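Local coordinates for protein fumarate lyase (Mesorhizobium sp., PDB 3C8T) that belongs to the fumarate lyase family of largely helical enzymes, and assembles from four copies of one chain around long packed helices, at residues A[76-81]-A[106-111]; A[67-72]-A[81-86]; A[112-117]-A[213-218]; A[233-238]-A[298-303]. One frame throughout, in Å; residues are numbered along the deposited sequence.

In the fold
From the N terminus, contact 2 comes first: it closes a helical hairpin with eight residues between its segments, laying helix 66-76 against helix 80-91. Contact 1 crosses it, because 76-81 starts between the two segments of contact 2, shares L81 with it, and then packs against 106-111 at the start of the long helix 104-140. The two contacts touch through P79 and L69. Contact 3 opens just beyond, on the same long helix, and closes a loop of 95 residues at the end of helix 204-215; T110 packs on L215 and L217. Contact 4 follows in series, pairing helices 229-255 and 284-306 nearer the centre of the chain, about 20 Å from contact 3 between centres.

Contact 1: A[76-81]-A[106-111]; sequences VGYPIL and DIMDTA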
loop_
_atom_site.group_PDB
_atom_site.type_symbol
_atom_site.label_atom_id
_atom_site.label_comp_id
_atom_site.label_asym_id
_atom_site.label_seq_id
_atom_site.Cartn_x
_atom_site.Cartn_y
_atom_site.Cartn_z
ATOM N N VAL A 76 13.599 -4.588 -29.676
ATOM C CA VAL A 76 13.590 -3.123 -29.716
ATOM C C VAL A 76 13.195 -2.444 -28.370
ATOM O O VAL A 76 13.591 -1.303 -28.103
ATOM C CB VAL A 76 12.710 -2.631 -30.896
ATOM C CG1 VAL A 76 12.289 -1.166 -30.719
ATOM C CG2 VAL A 76 13.447 -2.868 -32.247
ATOM N N GLY A 77 12.426 -3.148 -27.533
ATOM C CA GLY A 77 11.903 -2.573 -26.299
ATOM C C GLY A 77 10.441 -2.165 -26.395
ATOM O O GLY A 77 9.729 -2.202 -25.385
ATOM N N TYR A 78 9.990 -1.774 -27.600
ATOM C CA TYR A 78 8.619 -1.264 -27.818
ATOM C C TYR A 78 7.994 -1.747 -29.128
ATOM O O TYR A 78 8.716 -2.017 -30.061
ATOM C CB TYR A 78 8.630 0.269 -27.780
ATOM C CG TYR A 78 9.230 0.834 -26.516
ATOM C CD1 TYR A 78 8.505 0.855 -25.344
ATOM C CD2 TYR A 78 10.529 1.328 -26.498
ATOM C CE1 TYR A 78 9.027 1.351 -24.184
ATOM C CE2 TYR A 78 11.092 1.830 -25.310
ATOM C CZ TYR A 78 10.317 1.852 -24.163
ATOM O OH TYR A 78 10.819 2.357 -22.986
ATOM N N PRO A 79 6.646 -1.899 -29.191
ATOM C CA PRO A 79 6.090 -2.369 -30.460
ATOM C C PRO A 79 5.957 -1.299 -31.536
ATOM O O PRO A 79 5.688 -1.661 -32.682
ATOM C CB PRO A 79 4.687 -2.874 -30.062
ATOM C CG PRO A 79 4.285 -1.965 -28.924
ATOM C CD PRO A 79 5.594 -1.768 -28.153
ATOM N N ILE A 80 6.125 -0.016 -31.194
ATOM C CA ILE A 80 5.768 1.029 -32.140
ATOM C C ILE A 80 6.595 1.057 -33.435
ATOM O O ILE A 80 6.040 1.133 -34.521
ATOM C CB ILE A 80 5.722 2.440 -31.511
ATOM C CG1 ILE A 80 4.686 2.511 -30.381
ATOM C CG2 ILE A 80 5.456 3.486 -32.567
ATOM C CD1 ILE A 80 3.367 1.723 -30.617
ATOM N N LEU A 81 7.912 1.048 -33.328
ATOM C CA LEU A 81 8.719 1.147 -34.538
ATOM C C LEU A 81 8.633 -0.107 -35.405
ATOM O O LEU A 81 8.565 0.035 -36.605
ATOM C CB LEU A 81 10.169 1.626 -34.251
ATOM C CG LEU A 81 10.230 3.081 -33.722
ATOM C CD1 LEU A 81 11.645 3.492 -33.299
ATOM C CD2 LEU A 81 9.694 4.105 -34.711
ATOM N N ASP A 106 4.280 8.931 -27.640
ATOM C CA ASP A 106 3.127 9.627 -28.221
ATOM C C ASP A 106 2.081 8.616 -28.683
ATOM O O ASP A 106 0.914 8.732 -28.367
ATOM C CB ASP A 106 3.534 10.476 -29.409
ATOM C CG ASP A 106 4.365 11.651 -29.023
ATOM O OD1 ASP A 106 4.340 12.075 -27.844
ATOM O OD2 ASP A 106 5.042 12.177 -29.922
ATOM N N ILE A 107 2.526 7.619 -29.442
ATOM C CA ILE A 107 1.616 6.645 -30.032
ATOM C C ILE A 107 1.032 5.744 -28.961
ATOM O O ILE A 107 -0.187 5.459 -28.991
ATOM C CB ILE A 107 2.283 5.781 -31.141
ATOM C CG1 ILE A 107 3.009 6.647 -32.187
ATOM C CG2 ILE A 107 1.230 4.896 -31.832
ATOM C CD1 ILE A 107 2.159 7.738 -32.892
ATOM N N MET A 108 1.887 5.322 -28.015
ATOM C CA MET A 108 1.471 4.444 -26.892
ATOM C C MET A 108 0.552 5.132 -25.874
ATOM O O MET A 108 -0.419 4.517 -25.432
ATOM C CB MET A 108 2.692 3.840 -26.197
ATOM C CG MET A 108 3.495 2.881 -27.088
ATOM S SD MET A 108 4.935 2.060 -26.299
ATOM C CE MET A 108 4.012 0.879 -25.292
ATOM N N ASP A 109 0.827 6.403 -25.544
ATOM C CA ASP A 109 -0.047 7.199 -24.679
ATOM C C ASP A 109 -1.400 7.445 -25.328
ATOM O O ASP A 109 -2.463 7.279 -24.714
ATOM C CB ASP A 109 0.581 8.574 -24.409
ATOM C CG ASP A 109 1.478 8.607 -23.155
ATOM O OD1 ASP A 109 1.626 7.590 -22.464
ATOM O OD2 ASP A 109 2.030 9.688 -22.855
ATOM N N THR A 110 -1.356 7.841 -26.587
ATOM C CA THR A 110 -2.587 8.137 -27.333
ATOM C C THR A 110 -3.437 6.911 -27.567
ATOM O O THR A 110 -4.644 6.966 -27.360
ATOM C CB THR A 110 -2.298 8.845 -28.674
ATOM O OG1 THR A 110 -1.664 10.109 -28.424
ATOM C CG2 THR A 110 -3.626 9.084 -29.420
ATOM N N ALA A 111 -2.838 5.801 -27.988
ATOM C CA ALA A 111 -3.583 4.526 -28.090
ATOM C C ALA A 111 -4.182 4.081 -26.762
ATOM O O ALA A 111 -5.291 3.545 -26.727
ATOM C CB ALA A 111 -2.694 3.413 -28.648
#
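M108 O, on the residue whose side chain reaches across to Y78 and I80, accepts the hydroxyl OG1 of T112 one turn further along helix 104-140. In the same stretch of helix the amide of A111 binds I107 O at 2.9 Å. What I107 and M108 meet in 76-81 is apolar. The M108 side chain leaves with CG anti to the carbonyl carbon (chi1 -65°), and CG comes to 3.5 Å from I80 CG1, with I80 CD1 only slightly farther off. Beyond CG the chain stays extended to SD, which lies 3.9 Å from Y78 CD1 and 5.0 Å from the centroid of the Y78 ring. The sulfur approaches obliquely, 59° off the ring normal, in a Met-aromatic contact, and the two side chains cross at about a right angle. A bend at chi3 (74°) then puts the methyl CE 4.2 Å from P79 CD. I80 serves both residues of the long helix: CG1 faces M108, CG2 lies 4.0 Å from I107 CG1, and CD1 is equally close to I107 CG2. I80 thus packs its branches on two consecutive side chains. The contact is buried among further helices: C30 and E34 of helix 23-43 touch I80 and I107, while W322 and W318 of helix 315-344 lie against Y78 and M108. Y8 of the second subunit packs on Y78, P79 and M108, so the loop leading into helix 80-91, set with I80 against helix 104-140, also meets a subunit boundary.

Contact 2: A[67-72]-A[81-86]; sequences ERLRDD and LPLVEQ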
loop_
_atom_site.group_PDB
_atom_site.type_symbol
_atom_site.label_atom_id
_atom_site.label_comp_id
_atom_site.label_asym_id
_atom_site.label_seq_id
_atom_site.Cartn_x
_atom_site.Cartn_y
_atom_site.Cartn_z
ATOM N N GLU A 67 2.860 -12.194 -34.132
ATOM C CA GLU A 67 4.018 -12.932 -33.610
ATOM C C GLU A 67 5.353 -12.244 -33.940
ATOM O O GLU A 67 6.229 -12.151 -33.083
ATOM C CB GLU A 67 3.993 -14.412 -34.097
ATOM N N ARG A 68 5.480 -11.735 -35.171
ATOM C CA ARG A 68 6.637 -10.931 -35.620
ATOM C C ARG A 68 6.771 -9.678 -34.739
ATOM O O ARG A 68 7.865 -9.351 -34.275
ATOM C CB ARG A 68 6.462 -10.537 -37.088
ATOM C CG ARG A 68 7.719 -10.606 -37.966
ATOM C CD ARG A 68 7.352 -10.479 -39.468
ATOM N NE ARG A 68 7.621 -9.143 -40.011
ATOM C CZ ARG A 68 6.862 -8.526 -40.922
ATOM N NH1 ARG A 68 5.752 -9.101 -41.391
ATOM N NH2 ARG A 68 7.191 -7.314 -41.363
ATOM N N LEU A 69 5.635 -9.007 -34.492
ATOM C CA LEU A 69 5.571 -7.845 -33.600
ATOM C C LEU A 69 6.075 -8.157 -32.199
ATOM O O LEU A 69 6.913 -7.423 -31.654
ATOM C CB LEU A 69 4.151 -7.274 -33.528
ATOM C CG LEU A 69 3.810 -6.081 -34.429
ATOM C CD1 LEU A 69 2.445 -5.482 -34.097
ATOM C CD2 LEU A 69 4.893 -5.013 -34.317
ATOM N N ARG A 70 5.573 -9.245 -31.615
ATOM C CA ARG A 70 5.983 -9.645 -30.263
ATOM C C ARG A 70 7.484 -9.890 -30.170
ATOM O O ARG A 70 8.138 -9.427 -29.241
ATOM C CB ARG A 70 5.209 -10.879 -29.792
ATOM C CG ARG A 70 3.755 -10.584 -29.491
ATOM C CD ARG A 70 3.042 -11.716 -28.772
ATOM N NE ARG A 70 1.819 -11.224 -28.133
ATOM C CZ ARG A 70 1.792 -10.527 -26.998
ATOM N NH1 ARG A 70 2.919 -10.216 -26.357
ATOM N NH2 ARG A 70 0.636 -10.128 -26.502
ATOM N N ASP A 71 8.011 -10.623 -31.153
ATOM C CA ASP A 71 9.445 -10.936 -31.248
ATOM C C ASP A 71 10.299 -9.675 -31.373
ATOM O O ASP A 71 11.320 -9.546 -30.698
ATOM C CB ASP A 71 9.708 -11.871 -32.440
ATOM C CG ASP A 71 9.123 -13.276 -32.241
ATOM O OD1 ASP A 71 8.292 -13.492 -31.322
ATOM O OD2 ASP A 71 9.489 -14.180 -33.021
ATOM N N ASP A 72 9.878 -8.747 -32.230
ATOM C CA ASP A 72 10.643 -7.515 -32.445
ATOM C C ASP A 72 10.600 -6.569 -31.248
ATOM O O ASP A 72 11.573 -5.862 -30.987
ATOM C CB ASP A 72 10.209 -6.803 -33.717
ATOM C CG ASP A 72 10.838 -7.413 -34.967
ATOM O OD1 ASP A 72 11.802 -8.209 -34.814
ATOM O OD2 ASP A 72 10.361 -7.090 -36.090
ATOM N N LEU A 81 7.912 1.048 -33.328
ATOM C CA LEU A 81 8.719 1.147 -34.538
ATOM C C LEU A 81 8.633 -0.107 -35.405
ATOM O O LEU A 81 8.565 0.035 -36.605
ATOM C CB LEU A 81 10.169 1.626 -34.251
ATOM C CG LEU A 81 10.230 3.081 -33.722
ATOM C CD1 LEU A 81 11.645 3.492 -33.299
ATOM C CD2 LEU A 81 9.694 4.105 -34.711
ATOM N N PRO A 82 8.606 -1.324 -34.804
ATOM C CA PRO A 82 8.284 -2.509 -35.593
ATOM C C PRO A 82 6.901 -2.430 -36.245
ATOM O O PRO A 82 6.759 -2.757 -37.438
ATOM C CB PRO A 82 8.324 -3.644 -34.552
ATOM C CG PRO A 82 9.159 -3.160 -33.475
ATOM C CD PRO A 82 8.915 -1.695 -33.403
ATOM N N LEU A 83 5.885 -1.985 -35.505
ATOM C CA LEU A 83 4.587 -1.803 -36.143
ATOM C C LEU A 83 4.651 -0.797 -37.331
ATOM O O LEU A 83 4.028 -1.022 -38.391
ATOM C CB LEU A 83 3.495 -1.422 -35.129
ATOM C CG LEU A 83 2.240 -0.836 -35.801
ATOM C CD1 LEU A 83 1.443 -1.911 -36.542
ATOM C CD2 LEU A 83 1.385 -0.093 -34.772
ATOM N N VAL A 84 5.410 0.294 -37.169
ATOM C CA VAL A 84 5.556 1.283 -38.266
ATOM C C VAL A 84 6.257 0.642 -39.488
ATOM O O VAL A 84 5.887 0.903 -40.624
ATOM C CB VAL A 84 6.261 2.610 -37.788
ATOM C CG1 VAL A 84 6.665 3.493 -38.957
ATOM C CG2 VAL A 84 5.344 3.371 -36.862
ATOM N N GLU A 85 7.246 -0.220 -39.226
ATOM C CA GLU A 85 7.947 -0.930 -40.277
ATOM C C GLU A 85 6.961 -1.829 -41.050
ATOM O O GLU A 85 6.940 -1.804 -42.274
ATOM C CB GLU A 85 9.113 -1.739 -39.700
ATOM C CG GLU A 85 10.315 -0.889 -39.179
ATOM C CD GLU A 85 11.237 -1.678 -38.199
ATOM O OE1 GLU A 85 11.850 -1.054 -37.263
ATOM O OE2 GLU A 85 11.336 -2.934 -38.359
ATOM N N GLN A 86 6.132 -2.598 -40.342
ATOM C CA GLN A 86 5.166 -3.466 -41.022
ATOM C C GLN A 86 4.189 -2.602 -41.828
ATOM O O GLN A 86 3.913 -2.867 -42.988
ATOM C CB GLN A 86 4.425 -4.376 -40.033
ATOM C CG GLN A 86 5.282 -5.460 -39.325
ATOM C CD GLN A 86 4.417 -6.481 -38.596
ATOM O OE1 GLN A 86 3.252 -6.667 -38.958
ATOM N NE2 GLN A 86 4.978 -7.163 -37.583
HETATM O O HOH W 1 7.323 -6.499 -36.917
#
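L69 and P82 meet inside a helical hairpin, where helices 66-76 and 80-91 run roughly antiparallel (142° between the segments) and the segment axes approach to 9.6 Å. The methyl CD2 of L69 points between the helices, onto the P82-L83 backbone, 3.4 Å from L83 N and 3.7 Å from P82 CB. Nearer the turn, D72 CB rests on P82 CB and CG. Toward the other end the contact becomes polar-edged. Q86 CG stands anti to the carbonyl carbon (chi1 -67°), and the chain, extended beyond it, carries the amide across to R68. The two side chains reach toward each other tip to tip, their guanidinium and amide planes stacked within 22°, with Q86 CD 3.9 Å above the centre of the guanidinium. E65, just before helix 66-76, engages both: its carboxylate forms a salt bridge with R68 NH1, and its backbone N donates to Q86 OE1. The amide NE2 of Q86 lies 3.5 Å from L69 CG. L69 and L83 also pack against I27 and C30 of helix 23-43. Two successive helices, joined by a short turn and folded back antiparallel on each other, form a helical hairpin.

Contact 3: A[112-117]-A[213-218]; sequences TVLQIR and RELNLG
R117 binds at a Schellman motif, where N216, with positive phi, ends helix 204-215 and turns the chain into the loop that follows. The R117 guanidinium meets two successive backbone carbonyls edge-on. NH2 donates to L215 O at 3.0 Å in a fairly straight bond (162° at the hydrogen), nearly along the C=O axis. NH1 lies 2.7 Å from N216 O, but the angle there is 127° and this second bond is weak. Both acceptors lie near the guanidinium plane, which probably helps to set its orientation, chiefly through the L215 bond. The long side chain sets off with CG anti to the backbone N and bends at chi3 (62°), where NE turns out of the extended run. One face of the group carries L217, whose CD2 stands 3.7 Å above the plane, offset toward the rim. The same methyl is 3.7 Å from V113 CG1, and L217 CD1 lies 4.1 Å from L114 CD2, so L217 packs at once on the guanidinium and on V113 and L114 of the same helix. L114 and L217 cross at about a right angle. Next to them L186 touches V113 and R117, and G218 forms backbone hydrogen bonds with L186 and V188. The helix-end carbonyls would probably add electrostatic attraction for the guanidinium. The whole is a Schellman C-cap whose L215 and N216 carbonyls take the R117 guanidinium.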
loop_
_atom_site.group_PDB
_atom_site.type_symbol
_atom_site.label_atom_id
_atom_site.label_comp_id
_atom_site.label_asym_id
_atom_site.label_seq_id
_atom_site.Cartn_x
_atom_site.Cartn_y
_atom_site.Cartn_z
ATOM N N THR A 112 -3.415 4.260 -25.674
ATOM C CA THR A 112 -3.923 4.022 -24.305
ATOM C C THR A 112 -5.131 4.883 -24.016
ATOM O O THR A 112 -6.131 4.386 -23.487
ATOM C CB THR A 112 -2.818 4.212 -23.231
ATOM O OG1 THR A 112 -1.766 3.284 -23.503
ATOM C CG2 THR A 112 -3.332 3.986 -21.798
ATOM N N VAL A 113 -5.056 6.170 -24.349
ATOM C CA VAL A 113 -6.204 7.057 -24.139
ATOM C C VAL A 113 -7.447 6.577 -24.926
ATOM O O VAL A 113 -8.561 6.607 -24.420
ATOM C CB VAL A 113 -5.823 8.551 -24.385
ATOM C CG1 VAL A 113 -7.032 9.423 -24.622
ATOM C CG2 VAL A 113 -4.986 9.107 -23.191
ATOM N N LEU A 114 -7.250 6.064 -26.128
ATOM C CA LEU A 114 -8.365 5.550 -26.915
ATOM C C LEU A 114 -9.033 4.338 -26.238
ATOM O O LEU A 114 -10.262 4.213 -26.249
ATOM C CB LEU A 114 -7.909 5.183 -28.346
ATOM C CG LEU A 114 -7.454 6.392 -29.179
ATOM C CD1 LEU A 114 -6.715 5.918 -30.432
ATOM C CD2 LEU A 114 -8.618 7.267 -29.523
ATOM N N GLN A 115 -8.225 3.436 -25.685
ATOM C CA GLN A 115 -8.753 2.333 -24.907
ATOM C C GLN A 115 -9.472 2.838 -23.643
ATOM O O GLN A 115 -10.589 2.410 -23.356
ATOM C CB GLN A 115 -7.602 1.427 -24.533
ATOM C CG GLN A 115 -6.988 0.621 -25.717
ATOM C CD GLN A 115 -5.744 -0.140 -25.267
ATOM O OE1 GLN A 115 -4.904 0.404 -24.566
ATOM N NE2 GLN A 115 -5.647 -1.409 -25.630
ATOM N N ILE A 116 -8.838 3.729 -22.879
ATOM C CA ILE A 116 -9.490 4.370 -21.708
ATOM C C ILE A 116 -10.885 4.973 -22.033
ATOM O O ILE A 116 -11.808 4.874 -21.214
ATOM C CB ILE A 116 -8.553 5.421 -21.020
ATOM C CG1 ILE A 116 -7.293 4.713 -20.417
ATOM C CG2 ILE A 116 -9.254 6.155 -19.899
ATOM C CD1 ILE A 116 -6.207 5.675 -19.885
ATOM N N ARG A 117 -11.038 5.600 -23.206
ATOM C CA ARG A 117 -12.353 6.044 -23.650
ATOM C C ARG A 117 -13.369 4.892 -23.702
ATOM O O ARG A 117 -14.491 5.006 -23.173
ATOM C CB ARG A 117 -12.278 6.741 -25.006
ATOM C CG ARG A 117 -13.623 7.321 -25.386
ATOM C CD ARG A 117 -13.501 8.500 -26.306
ATOM N NE ARG A 117 -12.862 8.108 -27.550
ATOM C CZ ARG A 117 -12.575 8.962 -28.524
ATOM N NH1 ARG A 117 -12.880 10.241 -28.381
ATOM N NH2 ARG A 117 -11.971 8.532 -29.617
ATOM N N ARG A 213 -8.404 16.526 -33.025
ATOM C CA ARG A 213 -9.646 16.665 -33.738
ATOM C C ARG A 213 -9.936 15.398 -34.505
ATOM O O ARG A 213 -11.035 14.891 -34.425
ATOM C CB ARG A 213 -9.595 17.893 -34.642
ATOM C CG ARG A 213 -10.959 18.387 -35.078
ATOM C CD ARG A 213 -10.913 19.845 -35.553
ATOM N NE ARG A 213 -10.547 20.040 -36.968
ATOM C CZ ARG A 213 -10.662 19.144 -37.951
ATOM N NH1 ARG A 213 -11.144 17.927 -37.727
ATOM N NH2 ARG A 213 -10.290 19.474 -39.182
ATOM N N GLU A 214 -8.944 14.860 -35.209
ATOM C CA GLU A 214 -9.117 13.636 -35.995
ATOM C C GLU A 214 -9.572 12.452 -35.148
ATOM O O GLU A 214 -10.291 11.592 -35.619
ATOM C CB GLU A 214 -7.793 13.221 -36.654
ATOM C CG GLU A 214 -7.585 13.649 -38.071
ATOM C CD GLU A 214 -8.706 13.168 -39.000
ATOM O OE1 GLU A 214 -9.380 14.044 -39.585
ATOM O OE2 GLU A 214 -8.931 11.930 -39.134
ATOM N N LEU A 215 -9.096 12.388 -33.909
ATOM C CA LEU A 215 -9.383 11.248 -33.052
ATOM C C LEU A 215 -10.540 11.551 -32.128
ATOM O O LEU A 215 -10.963 10.695 -31.363
ATOM C CB LEU A 215 -8.160 10.911 -32.203
ATOM C CG LEU A 215 -6.962 10.377 -32.966
ATOM C CD1 LEU A 215 -5.754 10.266 -32.038
ATOM C CD2 LEU A 215 -7.317 9.042 -33.597
ATOM N N ASN A 216 -11.015 12.789 -32.169
ATOM C CA ASN A 216 -12.057 13.230 -31.261
ATOM C C ASN A 216 -11.615 13.225 -29.786
ATOM O O ASN A 216 -12.370 12.811 -28.932
ATOM C CB ASN A 216 -13.319 12.382 -31.479
ATOM C CG ASN A 216 -14.532 12.939 -30.760
ATOM O OD1 ASN A 216 -14.631 14.142 -30.509
ATOM N ND2 ASN A 216 -15.459 12.049 -30.397
ATOM N N LEU A 217 -10.413 13.733 -29.499
ATOM C CA LEU A 217 -9.900 13.839 -28.129
ATOM C C LEU A 217 -9.707 15.308 -27.766
ATOM O O LEU A 217 -9.655 16.174 -28.667
ATOM C CB LEU A 217 -8.567 13.076 -28.008
ATOM C CG LEU A 217 -8.673 11.553 -28.154
ATOM C CD1 LEU A 217 -7.317 10.919 -28.348
ATOM C CD2 LEU A 217 -9.472 10.870 -26.955
ATOM N N GLY A 218 -9.585 15.622 -26.474
ATOM C CA GLY A 218 -9.204 17.016 -26.130
ATOM C C GLY A 218 -7.732 17.249 -26.522
ATOM O O GLY A 218 -7.032 16.316 -26.930
#

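Contact 4: A[233-238]-A[298-303]; sequences ETVQFL and NHATSM
V235 of helix 229-255 lies against helix 284-306 in the long-helix bundle of the fumarate lyase fold, the two local segments running nearly antiparallel (159°) with their axes approaching to 8.3 Å. Its CB already touches the neighbour, 3.9 Å from M303 CG. From there the side chain forks. CG1 stands anti to the backbone N (chi1 -180°) and is carried onto the backbone of the other helix: it lies 3.7 Å from both H299 C and A300 N, over the peptide that joins those two residues, and 4.1 Å from H299 CB. CG2 takes the other direction and meets M303 CG at 3.8 Å, the two side chains crossing at about a right angle. M303 bends at both chi2 and chi3 and also touches V231 and A232, about one turn earlier on helix 229-255, with A324 of helix 315-344 on it as well. One residue beyond V235, the backbones come closest at Q236 and A300, whose CA atoms are 5.0 Å apart; the small alanine brings a bare methyl to the backbone. Helices of other subunits continue the packing: T301 meets its counterpart in the third subunit and N298 its counterpart in the second, while E233 forms salt bridges with R184 of its own chain and R177 of the third subunit. This fits the multi-subunit helical core known for the family. Where the CA atoms are nearest, A300 CB rests 4.0 Å from Q236 CA.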
loop_
_atom_site.group_PDB
_atom_site.type_symbol
_atom_site.label_atom_id
_atom_site.label_comp_id
_atom_site.label_asym_id
_atom_site.label_seq_id
_atom_site.Cartn_x
_atom_site.Cartn_y
_atom_site.Cartn_z
ATOM N N GLU A 233 -5.549 9.631 -11.613
ATOM C CA GLU A 233 -6.854 9.918 -11.021
ATOM C C GLU A 233 -7.902 8.968 -11.533
ATOM O O GLU A 233 -8.845 8.636 -10.811
ATOM C CB GLU A 233 -7.307 11.376 -11.187
ATOM C CG GLU A 233 -7.864 11.702 -12.518
ATOM C CD GLU A 233 -8.346 13.151 -12.588
ATOM O OE1 GLU A 233 -7.992 13.868 -13.582
ATOM O OE2 GLU A 233 -9.072 13.554 -11.642
ATOM N N THR A 234 -7.709 8.466 -12.747
ATOM C CA THR A 234 -8.657 7.503 -13.304
ATOM C C THR A 234 -8.628 6.194 -12.537
ATOM O O THR A 234 -9.672 5.627 -12.214
ATOM C CB THR A 234 -8.383 7.260 -14.795
ATOM O OG1 THR A 234 -8.496 8.507 -15.453
ATOM C CG2 THR A 234 -9.409 6.293 -15.403
ATOM N N VAL A 235 -7.433 5.703 -12.236
ATOM C CA VAL A 235 -7.348 4.446 -11.467
ATOM C C VAL A 235 -7.743 4.641 -9.984
ATOM O O VAL A 235 -8.312 3.742 -9.360
ATOM C CB VAL A 235 -5.954 3.870 -11.588
ATOM C CG1 VAL A 235 -5.817 2.542 -10.804
ATOM C CG2 VAL A 235 -5.615 3.696 -13.096
ATOM N N GLN A 236 -7.411 5.796 -9.420
ATOM C CA GLN A 236 -7.870 6.164 -8.092
ATOM C C GLN A 236 -9.384 6.100 -8.025
ATOM O O GLN A 236 -9.915 5.583 -7.052
ATOM C CB GLN A 236 -7.389 7.548 -7.672
ATOM C CG GLN A 236 -5.909 7.665 -7.319
ATOM C CD GLN A 236 -5.634 8.921 -6.452
ATOM O OE1 GLN A 236 -5.121 8.812 -5.332
ATOM N NE2 GLN A 236 -6.018 10.104 -6.953
ATOM N N PHE A 237 -10.050 6.618 -9.070
ATOM C CA PHE A 237 -11.479 6.585 -9.196
ATOM C C PHE A 237 -11.977 5.122 -9.235
ATOM O O PHE A 237 -12.936 4.781 -8.566
ATOM C CB PHE A 237 -11.959 7.376 -10.434
ATOM C CG PHE A 237 -13.441 7.076 -10.819
ATOM C CD1 PHE A 237 -14.494 7.615 -10.075
ATOM C CD2 PHE A 237 -13.741 6.186 -11.832
ATOM C CE1 PHE A 237 -15.822 7.313 -10.380
ATOM C CE2 PHE A 237 -15.068 5.874 -12.162
ATOM C CZ PHE A 237 -16.109 6.447 -11.425
ATOM N N LEU A 238 -11.338 4.268 -10.034
ATOM C CA LEU A 238 -11.656 2.830 -10.017
ATOM C C LEU A 238 -11.598 2.225 -8.625
ATOM O O LEU A 238 -12.455 1.429 -8.245
ATOM C CB LEU A 238 -10.740 2.020 -10.983
ATOM C CG LEU A 238 -10.939 2.442 -12.468
ATOM C CD1 LEU A 238 -9.950 1.780 -13.414
ATOM C CD2 LEU A 238 -12.374 2.306 -12.981
ATOM N N ASN A 298 -4.535 -1.609 -4.808
ATOM C CA ASN A 298 -3.102 -1.770 -5.118
ATOM C C ASN A 298 -2.746 -1.146 -6.468
ATOM O O ASN A 298 -1.707 -0.526 -6.598
ATOM C CB ASN A 298 -2.728 -3.248 -5.167
ATOM C CG ASN A 298 -2.530 -3.854 -3.785
ATOM O OD1 ASN A 298 -2.644 -3.171 -2.730
ATOM N ND2 ASN A 298 -2.226 -5.143 -3.777
ATOM N N HIS A 299 -3.597 -1.316 -7.481
ATOM C CA HIS A 299 -3.314 -0.621 -8.762
ATOM C C HIS A 299 -3.317 0.920 -8.583
ATOM O O HIS A 299 -2.555 1.605 -9.243
ATOM C CB HIS A 299 -4.220 -1.108 -9.908
ATOM C CG HIS A 299 -4.047 -2.577 -10.220
ATOM N ND1 HIS A 299 -2.825 -3.130 -10.559
ATOM C CD2 HIS A 299 -4.932 -3.604 -10.210
ATOM C CE1 HIS A 299 -2.972 -4.432 -10.752
ATOM N NE2 HIS A 299 -4.239 -4.744 -10.542
ATOM N N ALA A 300 -4.155 1.456 -7.694
ATOM C CA ALA A 300 -4.155 2.930 -7.455
ATOM C C ALA A 300 -2.854 3.366 -6.785
ATOM O O ALA A 300 -2.231 4.336 -7.195
ATOM C CB ALA A 300 -5.404 3.400 -6.636
ATOM N N THR A 301 -2.446 2.628 -5.767
ATOM C CA THR A 301 -1.133 2.786 -5.137
ATOM C C THR A 301 0.021 2.835 -6.141
ATOM O O THR A 301 0.815 3.776 -6.090
ATOM C CB THR A 301 -0.931 1.691 -4.089
ATOM O OG1 THR A 301 -2.046 1.751 -3.199
ATOM C CG2 THR A 301 0.343 1.919 -3.261
ATOM N N SER A 302 0.087 1.868 -7.069
ATOM C CA SER A 302 1.097 1.882 -8.146
ATOM C C SER A 302 1.048 3.137 -8.992
ATOM O O SER A 302 2.079 3.623 -9.413
ATOM C CB SER A 302 0.934 0.697 -9.120
ATOM O OG SER A 302 1.165 -0.560 -8.531
ATOM N N MET A 303 -0.151 3.635 -9.281
ATOM C CA MET A 303 -0.273 4.866 -10.079
ATOM C C MET A 303 0.283 6.095 -9.341
ATOM O O MET A 303 0.906 6.944 -9.943
ATOM C CB MET A 303 -1.725 5.102 -10.602
ATOM C CG MET A 303 -2.092 4.199 -11.809
ATOM S SD MET A 303 -0.967 4.283 -13.266
ATOM C CE MET A 303 -0.953 6.024 -13.587
#